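Local structure of AlkZ (5UUJ) at residues 280-285 and 358-363; 20-25 and 288-293; 102-107 and 169-174; 113-118 and 152-157. The protein is an AlkZ-like DNA glycosylase of the helix-turn-helix clan, a single-chain fold of helices combined with a mixed beta sheet. All coordinates share one frame; numbering follows the deposited sequence.

Interaction 1 of 4, residues 280-285 and 358-363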
loop_
_atom_site.group_PDB
_atom_site.type_symbol
_atom_site.label_atom_id
_atom_site.label_comp_id
_atom_site.label_asym_id
_atom_site.label_seq_id
_atom_site.Cartn_x
_atom_site.Cartn_y
_atom_site.Cartn_z
ATOM N N GLY A 280 14.842 -17.995 8.142
ATOM C CA GLY A 280 15.733 -17.239 7.277
ATOM C C GLY A 280 15.680 -15.736 7.470
ATOM O O GLY A 280 14.860 -15.220 8.229
ATOM N N ILE A 281 16.565 -15.040 6.763
ATOM C CA ILE A 281 16.675 -13.589 6.850
ATOM C C ILE A 281 16.154 -12.931 5.579
ATOM O O ILE A 281 16.351 -13.439 4.475
ATOM C CB ILE A 281 18.136 -13.144 7.079
ATOM C CG1 ILE A 281 18.730 -13.843 8.304
ATOM C CG2 ILE A 281 18.228 -11.627 7.232
ATOM C CD1 ILE A 281 18.004 -13.560 9.596
ATOM N N ARG A 282 15.496 -11.792 5.749
ATOM C CA ARG A 282 15.036 -10.993 4.626
ATOM C C ARG A 282 15.248 -9.513 4.949
ATOM O O ARG A 282 14.925 -9.058 6.046
ATOM C CB ARG A 282 13.564 -11.292 4.326
ATOM C CG ARG A 282 13.072 -10.784 2.986
ATOM C CD ARG A 282 13.621 -11.586 1.812
ATOM N NE ARG A 282 13.737 -10.736 0.627
ATOM C CZ ARG A 282 13.411 -11.090 -0.614
ATOM N NH1 ARG A 282 12.940 -12.300 -0.887
ATOM N NH2 ARG A 282 13.562 -10.215 -1.597
ATOM N N LEU A 283 15.823 -8.778 4.000
ATOM C CA LEU A 283 16.010 -7.339 4.141
ATOM C C LEU A 283 15.009 -6.604 3.264
ATOM O O LEU A 283 15.103 -6.635 2.038
ATOM C CB LEU A 283 17.437 -6.922 3.770
ATOM C CG LEU A 283 18.571 -7.400 4.679
ATOM C CD1 LEU A 283 19.899 -6.832 4.203
ATOM C CD2 LEU A 283 18.324 -7.017 6.125
ATOM N N LEU A 284 14.053 -5.944 3.907
ATOM C CA LEU A 284 13.001 -5.226 3.202
ATOM C C LEU A 284 13.251 -3.725 3.256
ATOM O O LEU A 284 13.745 -3.206 4.256
ATOM C CB LEU A 284 11.636 -5.556 3.809
ATOM C CG LEU A 284 11.310 -7.047 3.940
ATOM C CD1 LEU A 284 9.973 -7.240 4.638
ATOM C CD2 LEU A 284 11.307 -7.728 2.582
ATOM N N GLY A 285 12.908 -3.032 2.175
ATOM C CA GLY A 285 13.035 -1.587 2.125
ATOM C C GLY A 285 12.051 -0.912 3.061
ATOM O O GLY A 285 11.266 -1.577 3.734
ATOM N N ALA A 358 22.389 -8.481 1.299
ATOM C CA ALA A 358 22.975 -7.206 0.893
ATOM C C ALA A 358 23.252 -7.188 -0.610
ATOM O O ALA A 358 23.077 -6.164 -1.266
ATOM C CB ALA A 358 24.260 -6.934 1.673
ATOM N N ALA A 359 23.677 -8.327 -1.149
ATOM C CA ALA A 359 23.956 -8.441 -2.578
ATOM C C ALA A 359 22.672 -8.325 -3.391
ATOM O O ALA A 359 22.671 -7.781 -4.497
ATOM C CB ALA A 359 24.650 -9.752 -2.874
ATOM N N HIS A 360 21.584 -8.850 -2.837
ATOM C CA HIS A 360 20.272 -8.755 -3.462
ATOM C C HIS A 360 19.788 -7.303 -3.435
ATOM O O HIS A 360 19.256 -6.797 -4.424
ATOM C CB HIS A 360 19.281 -9.674 -2.745
ATOM C CG HIS A 360 17.961 -9.807 -3.440
ATOM N ND1 HIS A 360 17.820 -10.437 -4.654
ATOM C CD2 HIS A 360 16.720 -9.403 -3.073
ATOM C CE1 HIS A 360 16.546 -10.413 -5.015
ATOM N NE2 HIS A 360 15.862 -9.792 -4.073
ATOM N N VAL A 361 19.989 -6.637 -2.302
ATOM C CA VAL A 361 19.628 -5.233 -2.154
ATOM C C VAL A 361 20.491 -4.360 -3.061
ATOM O O VAL A 361 20.014 -3.373 -3.620
ATOM C CB VAL A 361 19.773 -4.767 -0.687
ATOM C CG1 VAL A 361 19.608 -3.251 -0.563
ATOM C CG2 VAL A 361 18.754 -5.474 0.194
ATOM N N ALA A 362 21.762 -4.726 -3.201
ATOM C CA ALA A 362 22.681 -3.980 -4.051
ATOM C C ALA A 362 22.183 -3.973 -5.493
ATOM O O ALA A 362 22.152 -2.928 -6.145
ATOM C CB ALA A 362 24.080 -4.572 -3.976
ATOM N N ARG A 363 21.790 -5.144 -5.982
ATOM C CA ARG A 363 21.288 -5.277 -7.344
ATOM C C ARG A 363 19.986 -4.495 -7.510
ATOM O O ARG A 363 19.756 -3.864 -8.543
ATOM C CB ARG A 363 21.076 -6.752 -7.688
ATOM C CG ARG A 363 20.725 -7.032 -9.146
ATOM C CD ARG A 363 21.903 -6.794 -10.091
ATOM N NE ARG A 363 22.071 -5.383 -10.435
ATOM C CZ ARG A 363 21.379 -4.747 -11.379
ATOM N NH1 ARG A 363 20.455 -5.387 -12.085
ATOM N NH2 ARG A 363 21.608 -3.461 -11.617
#

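Interaction 2 of 4, residues 20-25 and 288-293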
loop_
_atom_site.group_PDB
_atom_site.type_symbol
_atom_site.label_atom_id
_atom_site.label_comp_id
_atom_site.label_asym_id
_atom_site.label_seq_id
_atom_site.Cartn_x
_atom_site.Cartn_y
_atom_site.Cartn_z
ATOM N N GLN A 20 3.634 -13.106 -1.097
ATOM C CA GLN A 20 4.149 -11.768 -1.389
ATOM C C GLN A 20 5.428 -11.786 -2.230
ATOM O O GLN A 20 6.118 -10.770 -2.336
ATOM C CB GLN A 20 4.411 -11.009 -0.086
ATOM C CG GLN A 20 3.155 -10.674 0.700
ATOM C CD GLN A 20 3.461 -9.952 1.998
ATOM O OE1 GLN A 20 4.398 -9.155 2.074
ATOM N NE2 GLN A 20 2.679 -10.236 3.032
ATOM N N PHE A 21 5.732 -12.942 -2.818
ATOM C CA PHE A 21 6.889 -13.114 -3.696
ATOM C C PHE A 21 8.223 -12.854 -2.996
ATOM O O PHE A 21 9.198 -12.461 -3.639
ATOM C CB PHE A 21 6.778 -12.196 -4.921
ATOM C CG PHE A 21 5.510 -12.373 -5.704
ATOM C CD1 PHE A 21 5.192 -13.600 -6.263
ATOM C CD2 PHE A 21 4.643 -11.310 -5.896
ATOM C CE1 PHE A 21 4.027 -13.765 -6.993
ATOM C CE2 PHE A 21 3.478 -11.468 -6.626
ATOM C CZ PHE A 21 3.169 -12.697 -7.174
ATOM N N LEU A 22 8.273 -13.083 -1.688
ATOM C CA LEU A 22 9.508 -12.900 -0.929
ATOM C C LEU A 22 10.324 -14.191 -0.841
ATOM O O LEU A 22 11.536 -14.170 -1.050
ATOM C CB LEU A 22 9.198 -12.372 0.474
ATOM C CG LEU A 22 8.757 -10.903 0.524
ATOM C CD1 LEU A 22 8.281 -10.524 1.918
ATOM C CD2 LEU A 22 9.883 -9.975 0.090
ATOM N N GLU A 23 9.664 -15.306 -0.530
ATOM C CA GLU A 23 10.320 -16.616 -0.474
ATOM C C GLU A 23 9.313 -17.713 -0.822
ATOM O O GLU A 23 8.295 -17.839 -0.145
ATOM C CB GLU A 23 10.903 -16.894 0.918
ATOM C CG GLU A 23 11.960 -15.909 1.403
ATOM C CD GLU A 23 13.251 -15.971 0.601
ATOM O OE1 GLU A 23 13.569 -17.050 0.051
ATOM O OE2 GLU A 23 13.947 -14.934 0.527
ATOM N N PRO A 24 9.592 -18.526 -1.859
ATOM C CA PRO A 24 10.781 -18.547 -2.720
ATOM C C PRO A 24 10.816 -17.376 -3.693
ATOM O O PRO A 24 9.888 -16.569 -3.721
ATOM C CB PRO A 24 10.648 -19.876 -3.467
ATOM C CG PRO A 24 9.187 -20.118 -3.524
ATOM C CD PRO A 24 8.637 -19.585 -2.236
ATOM N N ARG A 25 11.880 -17.298 -4.483
ATOM C CA ARG A 25 12.084 -16.175 -5.387
ATOM C C ARG A 25 11.646 -16.495 -6.813
ATOM O O ARG A 25 12.031 -17.517 -7.382
ATOM C CB ARG A 25 13.555 -15.751 -5.370
ATOM C CG ARG A 25 13.910 -14.828 -4.213
ATOM C CD ARG A 25 14.986 -15.407 -3.327
ATOM N NE ARG A 25 15.212 -14.577 -2.145
ATOM C CZ ARG A 25 16.038 -13.535 -2.099
ATOM N NH1 ARG A 25 16.738 -13.176 -3.171
ATOM N NH2 ARG A 25 16.168 -12.849 -0.973
ATOM N N ASP A 288 7.491 -1.079 3.677
ATOM C CA ASP A 288 7.209 -2.300 2.936
ATOM C C ASP A 288 5.857 -2.896 3.306
ATOM O O ASP A 288 5.459 -2.909 4.473
ATOM C CB ASP A 288 8.301 -3.343 3.153
ATOM C CG ASP A 288 8.194 -4.495 2.172
ATOM O OD1 ASP A 288 8.640 -4.327 1.018
ATOM O OD2 ASP A 288 7.651 -5.557 2.543
ATOM N N GLN A 289 5.164 -3.397 2.289
ATOM C CA GLN A 289 3.838 -3.973 2.451
ATOM C C GLN A 289 3.809 -5.169 3.401
ATOM O O GLN A 289 2.773 -5.449 4.002
ATOM C CB GLN A 289 3.282 -4.388 1.088
ATOM C CG GLN A 289 2.866 -3.221 0.204
ATOM C CD GLN A 289 1.724 -2.411 0.799
ATOM O OE1 GLN A 289 0.575 -2.851 0.812
ATOM N NE2 GLN A 289 2.039 -1.221 1.296
ATOM N N TYR A 290 4.927 -5.878 3.539
ATOM C CA TYR A 290 4.980 -6.995 4.481
ATOM C C TYR A 290 4.634 -6.498 5.882
ATOM O O TYR A 290 4.008 -7.207 6.672
ATOM C CB TYR A 290 6.357 -7.668 4.488
ATOM C CG TYR A 290 6.423 -8.819 5.463
ATOM C CD1 TYR A 290 5.905 -10.065 5.133
ATOM C CD2 TYR A 290 6.973 -8.653 6.729
ATOM C CE1 TYR A 290 5.944 -11.118 6.032
ATOM C CE2 TYR A 290 7.017 -9.697 7.630
ATOM C CZ TYR A 290 6.502 -10.928 7.277
ATOM O OH TYR A 290 6.544 -11.973 8.171
ATOM N N LEU A 291 5.040 -5.265 6.167
ATOM C CA LEU A 291 4.758 -4.617 7.440
ATOM C C LEU A 291 3.395 -3.942 7.450
ATOM O O LEU A 291 2.622 -4.095 8.398
ATOM C CB LEU A 291 5.833 -3.573 7.748
ATOM C CG LEU A 291 6.766 -3.810 8.932
ATOM C CD1 LEU A 291 7.706 -2.627 9.065
ATOM C CD2 LEU A 291 5.995 -4.021 10.226
ATOM N N LEU A 292 3.111 -3.180 6.399
ATOM C CA LEU A 292 1.937 -2.314 6.379
ATOM C C LEU A 292 0.636 -3.088 6.199
ATOM O O LEU A 292 -0.434 -2.597 6.560
ATOM C CB LEU A 292 2.066 -1.265 5.272
ATOM C CG LEU A 292 3.226 -0.273 5.395
ATOM C CD1 LEU A 292 3.105 0.790 4.312
ATOM C CD2 LEU A 292 3.285 0.371 6.774
ATOM N N GLY A 293 0.726 -4.292 5.647
ATOM C CA GLY A 293 -0.446 -5.134 5.496
ATOM C C GLY A 293 -1.075 -5.418 6.849
ATOM O O GLY A 293 -2.171 -4.941 7.138
HETATM O O HOH W 1 2.793 -9.696 5.958
#

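Interaction 3 of 4, residues 102-107 and 169-174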
loop_
_atom_site.group_PDB
_atom_site.type_symbol
_atom_site.label_atom_id
_atom_site.label_comp_id
_atom_site.label_asym_id
_atom_site.label_seq_id
_atom_site.Cartn_x
_atom_site.Cartn_y
_atom_site.Cartn_z
ATOM N N GLY A 102 -16.516 8.177 3.626
ATOM C CA GLY A 102 -17.085 9.514 3.698
ATOM C C GLY A 102 -16.366 10.414 4.684
ATOM O O GLY A 102 -16.998 11.146 5.444
ATOM N N SER A 103 -15.037 10.350 4.672
ATOM C CA SER A 103 -14.216 11.095 5.619
ATOM C C SER A 103 -14.393 12.604 5.477
ATOM O O SER A 103 -14.276 13.345 6.454
ATOM C CB SER A 103 -12.744 10.739 5.434
ATOM O OG SER A 103 -12.283 11.170 4.166
ATOM N N TRP A 104 -14.669 13.051 4.258
ATOM C CA TRP A 104 -14.784 14.474 3.972
ATOM C C TRP A 104 -16.142 15.032 4.393
ATOM O O TRP A 104 -16.379 16.238 4.308
ATOM C CB TRP A 104 -14.547 14.735 2.484
ATOM C CG TRP A 104 -15.633 14.195 1.604
ATOM C CD1 TRP A 104 -16.713 14.880 1.122
ATOM C CD2 TRP A 104 -15.753 12.857 1.104
ATOM N NE1 TRP A 104 -17.494 14.053 0.353
ATOM C CE2 TRP A 104 -16.927 12.806 0.325
ATOM C CE3 TRP A 104 -14.979 11.698 1.236
ATOM C CZ2 TRP A 104 -17.349 11.642 -0.315
ATOM C CZ3 TRP A 104 -15.401 10.542 0.601
ATOM C CH2 TRP A 104 -16.575 10.523 -0.167
ATOM N N LEU A 105 -17.031 14.154 4.848
ATOM C CA LEU A 105 -18.352 14.570 5.305
ATOM C C LEU A 105 -18.321 15.012 6.766
ATOM O O LEU A 105 -19.251 15.664 7.244
ATOM C CB LEU A 105 -19.364 13.433 5.134
ATOM C CG LEU A 105 -19.635 12.950 3.708
ATOM C CD1 LEU A 105 -20.638 11.812 3.736
ATOM C CD2 LEU A 105 -20.137 14.085 2.824
ATOM N N LYS A 106 -17.255 14.654 7.473
ATOM C CA LYS A 106 -17.151 14.988 8.886
ATOM C C LYS A 106 -16.931 16.489 9.070
ATOM O O LYS A 106 -16.174 17.098 8.314
ATOM C CB LYS A 106 -16.017 14.197 9.544
ATOM C CG LYS A 106 -16.315 12.703 9.658
ATOM C CD LYS A 106 -15.423 11.995 10.676
ATOM C CE LYS A 106 -14.120 11.505 10.067
ATOM N NZ LYS A 106 -13.495 10.429 10.893
ATOM N N PRO A 107 -17.609 17.094 10.064
ATOM C CA PRO A 107 -17.388 18.510 10.386
ATOM C C PRO A 107 -15.907 18.872 10.513
ATOM O O PRO A 107 -15.494 19.914 10.010
ATOM C CB PRO A 107 -18.110 18.672 11.727
ATOM C CG PRO A 107 -19.228 17.688 11.658
ATOM C CD PRO A 107 -18.702 16.515 10.871
ATOM N N LEU A 169 -11.720 13.123 -4.459
ATOM C CA LEU A 169 -11.765 13.057 -5.915
ATOM C C LEU A 169 -11.032 11.818 -6.413
ATOM O O LEU A 169 -11.493 11.146 -7.337
ATOM C CB LEU A 169 -11.157 14.319 -6.532
ATOM C CG LEU A 169 -12.096 15.504 -6.779
ATOM C CD1 LEU A 169 -12.911 15.841 -5.548
ATOM C CD2 LEU A 169 -11.297 16.720 -7.225
ATOM N N ALA A 170 -9.892 11.516 -5.799
ATOM C CA ALA A 170 -9.144 10.315 -6.146
ATOM C C ALA A 170 -9.998 9.089 -5.857
ATOM O O ALA A 170 -10.117 8.196 -6.689
ATOM C CB ALA A 170 -7.832 10.251 -5.376
ATOM N N TRP A 171 -10.613 9.071 -4.678
ATOM C CA TRP A 171 -11.440 7.947 -4.255
ATOM C C TRP A 171 -12.659 7.759 -5.151
ATOM O O TRP A 171 -13.137 6.639 -5.320
ATOM C CB TRP A 171 -11.890 8.138 -2.806
ATOM C CG TRP A 171 -10.774 8.069 -1.812
ATOM C CD1 TRP A 171 -9.509 7.595 -2.021
ATOM C CD2 TRP A 171 -10.822 8.493 -0.447
ATOM N NE1 TRP A 171 -8.771 7.693 -0.869
ATOM C CE2 TRP A 171 -9.553 8.241 0.113
ATOM C CE3 TRP A 171 -11.815 9.054 0.358
ATOM C CZ2 TRP A 171 -9.254 8.538 1.441
ATOM C CZ3 TRP A 171 -11.515 9.346 1.676
ATOM C CH2 TRP A 171 -10.247 9.088 2.203
ATOM N N ARG A 172 -13.162 8.851 -5.719
ATOM C CA ARG A 172 -14.311 8.778 -6.619
ATOM C C ARG A 172 -13.878 8.453 -8.048
ATOM O O ARG A 172 -14.713 8.214 -8.917
ATOM C CB ARG A 172 -15.107 10.083 -6.582
ATOM C CG ARG A 172 -16.162 10.094 -5.488
ATOM C CD ARG A 172 -16.594 11.497 -5.114
ATOM N NE ARG A 172 -17.743 11.476 -4.216
ATOM C CZ ARG A 172 -18.441 12.550 -3.864
ATOM N NH1 ARG A 172 -18.115 13.751 -4.328
ATOM N NH2 ARG A 172 -19.474 12.423 -3.046
ATOM N N GLY A 173 -12.568 8.441 -8.280
ATOM C CA GLY A 173 -12.015 8.020 -9.555
ATOM C C GLY A 173 -12.025 9.070 -10.650
ATOM O O GLY A 173 -12.028 8.720 -11.828
ATOM N N VAL A 174 -12.020 10.348 -10.276
ATOM C CA VAL A 174 -12.024 11.425 -11.264
ATOM C C VAL A 174 -10.645 12.058 -11.429
ATOM O O VAL A 174 -10.476 12.964 -12.242
ATOM C CB VAL A 174 -13.048 12.533 -10.907
ATOM C CG1 VAL A 174 -14.455 11.958 -10.858
ATOM C CG2 VAL A 174 -12.701 13.214 -9.589
#

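Interaction 4 of 4, residues 113-118 and 152-157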
loop_
_atom_site.group_PDB
_atom_site.type_symbol
_atom_site.label_atom_id
_atom_site.label_comp_id
_atom_site.label_asym_id
_atom_site.label_seq_id
_atom_site.Cartn_x
_atom_site.Cartn_y
_atom_site.Cartn_z
ATOM N N SER A 113 -10.355 21.878 5.936
ATOM C CA SER A 113 -10.157 22.040 4.496
ATOM C C SER A 113 -10.717 23.351 3.953
ATOM O O SER A 113 -10.183 23.911 2.995
ATOM C CB SER A 113 -10.808 20.882 3.743
ATOM O OG SER A 113 -12.220 21.004 3.767
ATOM N N GLY A 114 -11.809 23.821 4.548
ATOM C CA GLY A 114 -12.493 25.006 4.060
ATOM C C GLY A 114 -13.376 24.710 2.860
ATOM O O GLY A 114 -13.738 25.617 2.108
ATOM N N VAL A 115 -13.721 23.437 2.685
ATOM C CA VAL A 115 -14.556 22.993 1.569
ATOM C C VAL A 115 -15.741 22.184 2.090
ATOM O O VAL A 115 -15.560 21.221 2.836
ATOM C CB VAL A 115 -13.755 22.132 0.566
ATOM C CG1 VAL A 115 -14.574 21.870 -0.694
ATOM C CG2 VAL A 115 -12.446 22.810 0.211
ATOM N N THR A 116 -16.948 22.572 1.697
ATOM C CA THR A 116 -18.149 21.888 2.156
ATOM C C THR A 116 -18.382 20.608 1.348
ATOM O O THR A 116 -17.797 20.436 0.283
ATOM C CB THR A 116 -19.391 22.791 2.041
ATOM O OG1 THR A 116 -19.724 22.983 0.661
ATOM C CG2 THR A 116 -19.138 24.141 2.703
ATOM N N PRO A 117 -19.232 19.702 1.861
ATOM C CA PRO A 117 -19.587 18.491 1.110
ATOM C C PRO A 117 -20.237 18.813 -0.235
ATOM O O PRO A 117 -19.967 18.130 -1.226
ATOM C CB PRO A 117 -20.574 17.775 2.038
ATOM C CG PRO A 117 -20.236 18.267 3.401
ATOM C CD PRO A 117 -19.805 19.692 3.218
ATOM N N ARG A 118 -21.082 19.837 -0.264
ATOM C CA ARG A 118 -21.697 20.275 -1.512
ATOM C C ARG A 118 -20.612 20.648 -2.513
ATOM O O ARG A 118 -20.673 20.277 -3.686
ATOM C CB ARG A 118 -22.630 21.466 -1.277
ATOM C CG ARG A 118 -23.315 21.988 -2.537
ATOM C CD ARG A 118 -24.411 21.052 -3.010
ATOM N NE ARG A 118 -24.759 21.274 -4.414
ATOM C CZ ARG A 118 -24.269 20.577 -5.439
ATOM N NH1 ARG A 118 -23.402 19.590 -5.237
ATOM N NH2 ARG A 118 -24.651 20.865 -6.676
ATOM N N VAL A 152 -14.191 30.507 -7.399
ATOM C CA VAL A 152 -13.320 31.679 -7.427
ATOM C C VAL A 152 -12.985 32.167 -6.017
ATOM O O VAL A 152 -11.912 32.723 -5.780
ATOM C CB VAL A 152 -13.960 32.836 -8.235
ATOM C CG1 VAL A 152 -15.207 33.372 -7.537
ATOM C CG2 VAL A 152 -12.947 33.951 -8.476
ATOM N N SER A 153 -13.903 31.945 -5.083
ATOM C CA SER A 153 -13.711 32.379 -3.704
ATOM C C SER A 153 -12.837 31.404 -2.916
ATOM O O SER A 153 -12.444 31.689 -1.784
ATOM C CB SER A 153 -15.066 32.540 -3.012
ATOM O OG SER A 153 -15.826 31.346 -3.099
HETATM N N MSE A 154 -12.530 30.261 -3.524
HETATM C CA MSE A 154 -11.819 29.180 -2.842
HETATM C C MSE A 154 -10.338 29.105 -3.186
HETATM O O MSE A 154 -9.646 28.197 -2.720
HETATM C CB MSE A 154 -12.443 27.830 -3.191
HETATM C CG MSE A 154 -13.840 27.588 -2.663
HETATM SE SE MSE A 154 -14.488 25.846 -3.274
HETATM C CE MSE A 154 -12.921 24.770 -2.871
ATOM N N GLU A 155 -9.854 30.034 -4.005
ATOM C CA GLU A 155 -8.519 29.914 -4.591
ATOM C C GLU A 155 -7.446 29.633 -3.542
ATOM O O GLU A 155 -6.608 28.750 -3.728
ATOM C CB GLU A 155 -8.157 31.179 -5.374
ATOM C CG GLU A 155 -6.829 31.065 -6.113
ATOM C CD GLU A 155 -6.584 32.202 -7.087
ATOM O OE1 GLU A 155 -7.423 33.125 -7.162
ATOM O OE2 GLU A 155 -5.546 32.168 -7.782
ATOM N N GLU A 156 -7.484 30.364 -2.434
ATOM C CA GLU A 156 -6.491 30.186 -1.382
ATOM C C GLU A 156 -6.620 28.815 -0.722
ATOM O O GLU A 156 -5.620 28.134 -0.491
ATOM C CB GLU A 156 -6.620 31.287 -0.328
ATOM C CG GLU A 156 -5.491 31.300 0.690
ATOM C CD GLU A 156 -4.125 31.434 0.042
ATOM O OE1 GLU A 156 -3.854 32.492 -0.567
ATOM O OE2 GLU A 156 -3.326 30.476 0.133
ATOM N N ARG A 157 -7.852 28.416 -0.419
ATOM C CA ARG A 157 -8.112 27.118 0.194
ATOM C C ARG A 157 -7.588 25.975 -0.673
ATOM O O ARG A 157 -7.021 25.008 -0.164
ATOM C CB ARG A 157 -9.614 26.926 0.439
ATOM C CG ARG A 157 -10.214 27.820 1.516
ATOM C CD ARG A 157 -9.731 27.437 2.905
ATOM N NE ARG A 157 -10.597 27.980 3.949
ATOM C CZ ARG A 157 -10.409 27.796 5.253
ATOM N NH1 ARG A 157 -9.378 27.082 5.687
ATOM N NH2 ARG A 157 -11.254 28.327 6.127
#

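Interaction 1 of 4, residues 280-285 and 358-363
Leu283 and Val361 meet through carbon alone, with Leu283 CB 4.1 Å from Val361 CG2. The valine's first torsion (171°) places CG1 anti to the backbone N and turns CG2 to the strand side. Further along the leucine, CD1 reaches the backbone of the preceding helical turn and lies 4.2 Å from Ala358 N. One residue back, Arg282 starts off to the side, but its long chain, bent at chi2 (72°), brings the guanidinium up to His360. Arg282 NH2 comes within 3.4 Å of His360 NE2, and the two flat groups stand almost perpendicular, 85° apart. The angle is too poor for a hydrogen bond between them. Both nitrogens instead address Leu54 O, the histidine by a hydrogen bond and the arginine by a weak one, while Arg282 NH1 pairs with Glu23, though its exact position is uncertain. Glu357, in the same helix as His360, accepts from the backbone N of Leu283. The apolar pair is extended by Trp331 and Leu338, from strands further into the sheet, so helix 351-365 lies against the sheet of which 281-284 is an edge strand, their local axes 9.0 Å apart at closest. Since His360 NE2 faces a carbonyl oxygen, it acts there as a donor; the arginine and histidine are therefore neighbours around one acceptor rather than partners, and the leucine–valine packing adds the apolar part.

Interaction 2 of 4, residues 20-25 and 288-293
The CA atoms of Gln20 and Tyr290 lie 7.6 Å apart, where the chain turns out of helix 9-19 and passes the short helix 289-292. Gln20 extends beyond CG and reaches Tyr290 at about a right angle, its amide plane tilted 49° from the ring. Its OE1 sits at the ring edge, in plane, and rests 3.3 Å from Tyr290 CA. The other end of the amide is tied by solvent: Gln20 NE2 donates to a water at 3.0 Å, and that water donates to Tyr290 O at 2.9 Å. NE2 also bonds to Ala218 O in helix 204-219. Leu22 CD1 adds an apolar touch, 4.0 Å from Tyr290 CD1. With CG anti to its backbone N (chi1 180°), the tyrosine swings its ring past both side chains, and its hydroxyl reaches Gly325 O. At the backbone, Tyr290 N donates to Asp288 OD2 at 2.9 Å, from above the carboxylate plane. Arg55 bridges the two segments from outside, pairing with Asp288 OD1 and bonding to Gln20 O. Two helix ends are thus brought together: a Schellman motif, with Phe21 at positive phi and Leu22 N bonded to Met17 O, finishes helix 9-19, and Asp288 serves as the N-cap of helix 289-292.

Interaction 3 of 4, residues 102-107 and 169-174
Arg172, which lays one face of its guanidinium against the edge of Trp104, has its NH1 gripped twice, by a salt bridge to Asp121 OD1 and a hydrogen bond to Thr124 OG1. Both partners belong to helix 117-130, so the arginine ties that helix to the end of helix 162-172, which closes in a Schellman motif at Gly173. Its chain is extended from CG to NE and brings NH2 to 3.5 Å from Trp104 CZ2. With the planes 74° apart and NH2 near the plane of the indole, this is an edge contact and not a stack over the ring. Trp104 comes from the 3-10 turn at 103-105. Its first torsion (68°) sets CG between the backbone N and carbonyl carbon, folding the indole back so that one face lies over Gly102 CA. Two atoms further round the same benzo rim, Trp104 CZ3 is 3.9 Å from Trp171 CE3, in the plane of the Trp171 ring and at its edge. Trp171 NE1, directed elsewhere, bonds to Ala78 O. At the same rim of Trp171 sits a hydroxyl, Ser103 OG, 3.2 Å from Trp171 CZ3 and 3.5 Å from Trp171 CH2.

Interaction 4 of 4, residues 113-118 and 152-157
Apolar packing between Val115 and Met154 forms the buried side of this contact. Met154, modelled as selenomethionine, has its CB directed toward the 113-118 segment, and a bend at chi3 (47°) brings the terminal methyl onto the valine, so that Met154 CE lies 3.7 Å from Val115 CG2 and 4.0 Å from Val115 CG1. The two side chains cross at about a right angle, and the methyl meets both branches of the valine. Leu123 of helix 117-130 touches both side chains and continues the apolar patch into that helix. Backbone-directed bonds shape the 113-118 segment. Ser113 OG accepts from Val115 N at 3.1 Å, an ST turn, and also bonds to Trp109 O in the preceding turn of helix. Gly114 then takes a positive phi (79°) as helix 107-113 ends, and Thr116 caps the start of helix 117-130 with its side chain, while Gln119 OE1 bonds back to Thr116 N in the manner of a capping box. The joint is therefore a tight connection between two consecutive helices, and Met154 with the first turn of helix 155-160 packs against it. The remaining contact is between a flat cationic group and the backbone. Arg157, bent at chi2 (-70°), lies with one face of its guanidinium over Gly114 CA, 3.5 Å from Arg157 NE; with no side chain on the glycine, the group can settle directly on the main chain. Arg157 CD also passes 3.6 Å from Ser113 O. This arginine sits at the exposed margin and touches a crystal neighbour, so its pose may owe something to the lattice.

From the N terminus, residues 20-25 open the longest loop, which interaction 2 closes only at 288-293. Inside it, interaction 3 joins 102-107 to 169-174, and interaction 4 (113-118 with 152-157) is nested inside interaction 3 in turn. These two touch where Leu105 CD2 packs 3.8 Å from Pro117 CB, and they join the connections on either side of helix 107-113 to helix 162-172 and to the start of helix 155-160. Interaction 1 starts at 280-285, before interaction 2 has closed, and ends at 358-363, so the two cross; Glu23 and Arg282 join them by a salt bridge. That pair ties the N-terminal segment to the sheet and to helix 351-365, on the opposite side of the chain's centre from interactions 3 and 4.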